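Local coordinates for putative methyl-accepting chemotaxis signal transduction protein (Campylobacter jejuni subsp. jejuni serotype O:2, PDB 4XMR), which probably senses amino acids such as isoleucine through a periplasmic tandem-PAS sensory domain and passes the signal across the membrane to steer chemotaxis, at residues 70-81 with 88-96. Numbering follows the deposited sequence. Where two conformers were deposited one is given.
Sequences KYYRHSINALNV and GKVLLSQKS. With SO4 (sulfate ion), chain F.
R73 NE donates to S93 OG at 2.9 Å, nearly straight (171°), with the oxygen in the guanidinium plane. With chi1 at 177° the R73 chain runs out opposite its own N, and a bend at chi3 brings one guanidinium face against the Q94-K95 peptide, Q94 C over its centre. A water joins R73 NH2 to S93 OG. R73 NH1 and NH2 donate to O3 and O1 of a sulfate, probably from the crystallisation liquor. H74 NE2 also donates to O1, at 2.8 Å, and S96 N donates to O4. On the other face of the strand, Q94 NE2 donates to N80 OD1 at 2.7 Å. The two amides lie side by side, their planes 29° apart. N80 ND2 bonds D133 and D160 of the isoleucine pocket, consistent with Q94 helping to orient N80 in a second shell. The backbones pair at V81 and S93: V81 N to S93 O is 2.9 Å and S93 N to V81 O 2.8 Å. N77, with positive phi, closes a Schellman motif between helix 58-76 and strand 80-84. This strand forms an antiparallel hairpin with strand 90-94; the pair lies between strands 152-162 and 103-105 in the PAS-like sheet, while V81 packs on L43 of helix 9-48.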
ATOM      1  N   LYS B  70      12.828 -16.656   4.910  0.57  9.81           N
ATOM      2  CA  LYS B  70      11.551 -17.029   5.502  0.57 10.45           C
ATOM      3  C   LYS B  70      10.894 -15.874   6.257  0.57  9.86           C
ATOM      4  O   LYS B  70       9.698 -15.616   6.099  0.57 10.59           O
ATOM      5  CB  LYS B  70      11.718 -18.229   6.439  0.57 12.63           C
ATOM      6  CG  LYS B  70      10.403 -18.696   7.067  0.57 16.63           C
ATOM      7  CD  LYS B  70      10.595 -19.876   8.015  0.57 24.65           C
ATOM      8  CE  LYS B  70      11.120 -19.431   9.370  0.57 26.57           C
ATOM      9  NZ  LYS B  70      10.904 -20.472  10.425  0.57 24.30           N
ATOM     10  N   TYR B  71      11.659 -15.193   7.103  1.00 11.29           N
ATOM     11  CA  TYR B  71      11.076 -14.115   7.898  1.00 11.78           C
ATOM     12  C   TYR B  71      10.621 -12.989   6.972  1.00 11.35           C
ATOM     13  O   TYR B  71       9.535 -12.441   7.142  1.00 11.56           O
ATOM     14  CB  TYR B  71      12.053 -13.602   8.965  1.00 13.35           C
ATOM     15  CG  TYR B  71      12.356 -14.615  10.042  1.00 16.68           C
ATOM     16  CD1 TYR B  71      11.337 -15.345  10.641  1.00 15.94           C
ATOM     17  CD2 TYR B  71      13.667 -14.868  10.439  1.00 20.09           C
ATOM     18  CE1 TYR B  71      11.616 -16.291  11.642  1.00 19.69           C
ATOM     19  CE2 TYR B  71      13.950 -15.800  11.427  1.00 23.20           C
ATOM     20  CZ  TYR B  71      12.935 -16.515  12.024  1.00 23.35           C
ATOM     21  OH  TYR B  71      13.257 -17.442  13.008  1.00 31.23           O
ATOM     22  N   TYR B  72      11.426 -12.668   5.967  1.00 10.78           N
ATOM     23  CA  TYR B  72      10.997 -11.649   5.016  1.00  9.80           C
ATOM     24  C   TYR B  72       9.743 -12.081   4.248  1.00  9.82           C
ATOM     25  O   TYR B  72       8.804 -11.299   4.076  1.00 10.53           O
ATOM     26  CB  TYR B  72      12.131 -11.300   4.049  1.00 11.21           C
ATOM     27  CG  TYR B  72      12.984 -10.131   4.485  1.00 11.35           C
ATOM     28  CD1 TYR B  72      13.957 -10.270   5.482  1.00 11.43           C
ATOM     29  CD2 TYR B  72      12.839  -8.891   3.877  1.00 11.44           C
ATOM     30  CE1 TYR B  72      14.753  -9.194   5.868  1.00 11.15           C
ATOM     31  CE2 TYR B  72      13.632  -7.816   4.253  1.00 12.12           C
ATOM     32  CZ  TYR B  72      14.584  -7.971   5.238  1.00 11.57           C
ATOM     33  OH  TYR B  72      15.354  -6.877   5.571  1.00 11.85           O
ATOM     34  N   ARG B  73       9.711 -13.329   3.799  1.00  9.94           N
ATOM     35  CA  ARG B  73       8.526 -13.818   3.091  1.00 10.15           C
ATOM     36  C   ARG B  73       7.273 -13.638   3.947  1.00 10.02           C
ATOM     37  O   ARG B  73       6.246 -13.149   3.470  1.00 10.71           O
ATOM     38  CB  ARG B  73       8.654 -15.290   2.706  1.00 10.32           C
ATOM     39  CG  ARG B  73       7.383 -15.816   2.032  1.00 10.75           C
ATOM     40  CD  ARG B  73       7.519 -17.228   1.444  1.00 11.16           C
ATOM     41  NE  ARG B  73       7.935 -18.244   2.421  1.00 12.51           N
ATOM     42  CZ  ARG B  73       7.125 -18.864   3.284  1.00 12.77           C
ATOM     43  NH1 ARG B  73       5.831 -18.566   3.349  1.00 13.79           N
ATOM     44  NH2 ARG B  73       7.620 -19.784   4.112  1.00 13.98           N
ATOM     45  N   HIS B  74       7.359 -14.032   5.211  1.00  9.87           N
ATOM     46  CA  HIS B  74       6.221 -13.890   6.099  1.00  9.64           C
ATOM     47  C   HIS B  74       5.832 -12.441   6.301  1.00  9.41           C
ATOM     48  O   HIS B  74       4.648 -12.121   6.390  1.00 11.19           O
ATOM     49  CB  HIS B  74       6.525 -14.498   7.464  1.00 10.74           C
ATOM     50  CG  HIS B  74       6.569 -15.985   7.471  1.00 11.64           C
ATOM     51  ND1 HIS B  74       7.127 -16.694   8.519  1.00 12.95           N
ATOM     52  CD2 HIS B  74       6.089 -16.911   6.608  1.00 14.50           C
ATOM     53  CE1 HIS B  74       7.007 -17.984   8.284  1.00 15.23           C
ATOM     54  NE2 HIS B  74       6.381 -18.147   7.126  1.00 15.65           N
ATOM     55  N   SER B  75       6.823 -11.569   6.411  1.00  9.44           N
ATOM     56  CA  SER B  75       6.533 -10.184   6.744  1.00 10.85           C
ATOM     57  C   SER B  75       5.599  -9.502   5.739  1.00 11.11           C
ATOM     58  O   SER B  75       4.795  -8.667   6.127  1.00 13.26           O
ATOM     59  CB  SER B  75       7.820  -9.380   6.941  1.00 10.97           C
ATOM     60  OG  SER B  75       8.442  -9.189   5.703  1.00 12.26           O
ATOM     61  N   ILE B  76       5.701  -9.895   4.469  0.71 11.03           N
ATOM     62  CA  ILE B  76       4.916  -9.276   3.406  0.71 11.48           C
ATOM     63  C   ILE B  76       3.955 -10.268   2.733  0.71 13.11           C
ATOM     64  O   ILE B  76       3.225  -9.903   1.812  0.71 14.47           O
ATOM     65  CB  ILE B  76       5.847  -8.605   2.352  0.71 12.58           C
ATOM     66  CG1 ILE B  76       5.128  -7.465   1.598  0.71 15.23           C
ATOM     67  CG2 ILE B  76       6.442  -9.647   1.407  0.71 12.98           C
ATOM     68  CD1 ILE B  76       6.053  -6.583   0.760  0.71 16.29           C
ATOM     69  N   ASN B  77       3.950 -11.515   3.203  1.00 12.76           N
ATOM     70  CA  ASN B  77       3.165 -12.586   2.583  1.00 13.88           C
ATOM     71  C   ASN B  77       3.506 -12.768   1.095  1.00 13.14           C
ATOM     72  O   ASN B  77       2.624 -12.914   0.255  1.00 14.75           O
ATOM     73  CB  ASN B  77       1.654 -12.377   2.785  1.00 15.98           C
ATOM     74  CG  ASN B  77       0.847 -13.608   2.440  1.00 19.86           C
ATOM     75  OD1 ASN B  77       1.312 -14.733   2.620  1.00 20.98           O
ATOM     76  ND2 ASN B  77      -0.355 -13.405   1.914  1.00 23.59           N
ATOM     77  N   ALA B  78       4.796 -12.754   0.772  1.00 11.26           N
ATOM     78  CA  ALA B  78       5.226 -13.030  -0.600  1.00 10.35           C
ATOM     79  C   ALA B  78       4.960 -14.497  -0.955  1.00 10.58           C
ATOM     80  O   ALA B  78       4.861 -15.350  -0.072  1.00 12.74           O
ATOM     81  CB  ALA B  78       6.713 -12.707  -0.772  1.00 10.97           C
ATOM     82  N   LEU B  79       4.881 -14.811  -2.248  1.00 10.62           N
ATOM     83  CA  LEU B  79       4.628 -16.191  -2.649  1.00 11.29           C
ATOM     84  C   LEU B  79       5.897 -17.041  -2.541  1.00 11.15           C
ATOM     85  O   LEU B  79       5.873 -18.129  -1.977  1.00 12.83           O
ATOM     86  CB  LEU B  79       4.071 -16.242  -4.069  1.00 12.83           C
ATOM     87  CG  LEU B  79       3.552 -17.621  -4.464  1.00 14.03           C
ATOM     88  CD1 LEU B  79       2.277 -17.921  -3.673  1.00 16.52           C
ATOM     89  CD2 LEU B  79       3.316 -17.686  -5.967  1.00 17.21           C
ATOM     90  N   ASN B  80       6.995 -16.545  -3.104  1.00 10.63           N
ATOM     91  CA  ASN B  80       8.286 -17.213  -3.064  1.00 10.11           C
ATOM     92  C   ASN B  80       9.337 -16.152  -2.782  1.00  9.70           C
ATOM     93  O   ASN B  80       9.260 -15.036  -3.315  1.00 10.45           O
ATOM     94  CB  ASN B  80       8.650 -17.816  -4.430  1.00 10.83           C
ATOM     95  CG  ASN B  80       7.719 -18.922  -4.878  1.00 12.95           C
ATOM     96  OD1 ASN B  80       7.471 -19.892  -4.160  1.00 14.62           O
ATOM     97  ND2 ASN B  80       7.253 -18.811  -6.106  1.00 14.13           N
ATOM     98  N   VAL B  81      10.319 -16.491  -1.959  1.00  9.56           N
ATOM     99  CA  VAL B  81      11.487 -15.646  -1.744  1.00  8.62           C
ATOM    100  C   VAL B  81      12.688 -16.572  -1.828  1.00  8.97           C
ATOM    101  O   VAL B  81      12.690 -17.616  -1.178  1.00 10.34           O
ATOM    102  CB  VAL B  81      11.428 -14.920  -0.386  1.00  9.40           C
ATOM    103  CG1 VAL B  81      12.689 -14.113  -0.154  1.00 10.81           C
ATOM    104  CG2 VAL B  81      10.207 -14.023  -0.307  1.00 11.12           C
ATOM    105  N   GLY B  88      23.512 -23.119 -10.086  1.00 30.21           N
ATOM    106  CA  GLY B  88      22.196 -23.430 -10.607  1.00 29.09           C
ATOM    107  C   GLY B  88      21.196 -23.803  -9.533  1.00 23.37           C
ATOM    108  O   GLY B  88      20.002 -23.878  -9.800  1.00 25.47           O
ATOM    109  N   LYS B  89      21.683 -24.043  -8.320  1.00 20.82           N
ATOM    110  CA  LYS B  89      20.800 -24.393  -7.219  1.00 18.44           C
ATOM    111  C   LYS B  89      20.110 -23.134  -6.706  1.00 17.62           C
ATOM    112  O   LYS B  89      20.608 -22.014  -6.876  1.00 20.45           O
ATOM    113  CB  LYS B  89      21.571 -25.076  -6.089  1.00 20.68           C
ATOM    114  CG  LYS B  89      22.223 -26.386  -6.499  1.00 21.84           C
ATOM    115  CD  LYS B  89      22.785 -27.111  -5.293  1.00 24.39           C
ATOM    116  CE  LYS B  89      23.502 -28.394  -5.688  1.00 25.44           C
ATOM    117  NZ  LYS B  89      24.098 -29.068  -4.499  1.00 30.81           N
ATOM    118  N   VAL B  90      18.958 -23.307  -6.077  0.50 15.58           N
ATOM    119  CA  VAL B  90      18.240 -22.164  -5.538  0.50 15.28           C
ATOM    120  C   VAL B  90      17.736 -22.479  -4.137  0.50 14.46           C
ATOM    121  O   VAL B  90      17.168 -23.542  -3.901  0.50 15.95           O
ATOM    122  CB  VAL B  90      17.098 -21.716  -6.474  0.50 19.24           C
ATOM    123  CG1 VAL B  90      16.120 -22.843  -6.714  0.50 23.63           C
ATOM    124  CG2 VAL B  90      16.378 -20.516  -5.901  0.50 17.31           C
ATOM    125  N   LEU B  91      17.986 -21.567  -3.203  1.00 12.51           N
ATOM    126  CA  LEU B  91      17.471 -21.697  -1.861  1.00 12.47           C
ATOM    127  C   LEU B  91      16.094 -21.039  -1.856  1.00 11.70           C
ATOM    128  O   LEU B  91      15.984 -19.823  -2.012  1.00 12.35           O
ATOM    129  CB  LEU B  91      18.405 -21.024  -0.869  1.00 13.06           C
ATOM    130  CG  LEU B  91      17.989 -21.144   0.598  1.00 13.51           C
ATOM    131  CD1 LEU B  91      18.015 -22.602   1.059  1.00 15.53           C
ATOM    132  CD2 LEU B  91      18.884 -20.295   1.476  1.00 15.31           C
ATOM    133  N   LEU B  92      15.053 -21.851  -1.678  1.00 12.34           N
ATOM    134  CA  LEU B  92      13.671 -21.426  -1.902  1.00 11.80           C
ATOM    135  C   LEU B  92      12.825 -21.443  -0.636  1.00 12.39           C
ATOM    136  O   LEU B  92      12.677 -22.488  -0.002  1.00 14.16           O
ATOM    137  CB  LEU B  92      13.024 -22.318  -2.966  1.00 13.97           C
ATOM    138  CG  LEU B  92      11.535 -22.101  -3.256  1.00 14.51           C
ATOM    139  CD1 LEU B  92      11.251 -20.670  -3.732  1.00 15.01           C
ATOM    140  CD2 LEU B  92      11.057 -23.112  -4.280  1.00 17.87           C
ATOM    141  N   SER B  93      12.293 -20.275  -0.274  1.00 11.13           N
ATOM    142  CA  SER B  93      11.316 -20.153   0.798  1.00 11.31           C
ATOM    143  C   SER B  93       9.920 -19.966   0.189  1.00 10.76           C
ATOM    144  O   SER B  93       9.694 -19.008  -0.571  1.00 11.83           O
ATOM    145  CB  SER B  93      11.661 -18.985   1.716  1.00 11.43           C
ATOM    146  OG  SER B  93      10.735 -18.881   2.778  1.00 11.97           O
ATOM    147  N   GLN B  94       9.010 -20.889   0.501  1.00 12.10           N
ATOM    148  CA  GLN B  94       7.616 -20.803   0.068  1.00 14.52           C
ATOM    149  C   GLN B  94       6.703 -21.537   1.066  1.00 16.07           C
ATOM    150  O   GLN B  94       7.194 -22.316   1.886  1.00 21.09           O
ATOM    151  CB  GLN B  94       7.447 -21.355  -1.349  1.00 18.39           C
ATOM    152  CG  GLN B  94       7.830 -22.816  -1.495  1.00 19.91           C
ATOM    153  CD  GLN B  94       7.494 -23.421  -2.862  1.00 21.96           C
ATOM    154  OE1 GLN B  94       7.410 -24.636  -2.992  1.00 27.47           O
ATOM    155  NE2 GLN B  94       7.314 -22.585  -3.873  1.00 21.41           N
ATOM    156  N   LYS B  95       5.390 -21.291   0.990  1.00 26.23           N
ATOM    157  CA  LYS B  95       4.381 -22.029   1.771  1.00 34.40           C
ATOM    158  C   LYS B  95       4.555 -23.540   1.640  1.00 38.59           C
ATOM    159  O   LYS B  95       4.541 -24.073   0.528  1.00 57.58           O
ATOM    160  CB  LYS B  95       2.954 -21.641   1.335  1.00 47.86           C
ATOM    161  CG  LYS B  95       1.812 -22.482   1.959  1.00 56.99           C
ATOM    162  CD  LYS B  95       0.444 -22.189   1.307  1.00 55.98           C
ATOM    163  CE  LYS B  95      -0.698 -22.936   2.004  1.00 59.90           C
ATOM    164  NZ  LYS B  95      -2.034 -22.696   1.374  1.00 57.09           N
ATOM    165  N   SER B  96       4.713 -24.205   2.790  1.00 28.50           N
ATOM    166  CA  SER B  96       4.825 -25.667   2.908  1.00 32.33           C
ATOM    167  C   SER B  96       5.277 -26.046   4.307  1.00 41.10           C
ATOM    168  O   SER B  96       6.400 -26.523   4.488  1.00 39.35           O
ATOM    169  CB  SER B  96       5.808 -26.272   1.904  1.00 27.98           C
ATOM    170  OG  SER B  96       7.026 -25.549   1.860  1.00 28.70           O
TER
HETATM  171  S   SO4 F 302       4.635 -21.217   5.896  1.00 86.03           S
HETATM  172  O1  SO4 F 302       5.989 -20.809   6.241  1.00 62.10           O
HETATM  173  O2  SO4 F 302       3.823 -21.251   7.108  1.00 93.08           O
HETATM  174  O3  SO4 F 302       4.062 -20.264   4.949  1.00 74.48           O
HETATM  175  O4  SO4 F 302       4.677 -22.546   5.296  1.00 83.02           O
HETATM  176  O   HOH W   1      10.251 -21.290   4.100  1.00 18.33           O
HETATM  177  O   HOH W   2       4.065 -19.455  -0.588  1.00 26.29           O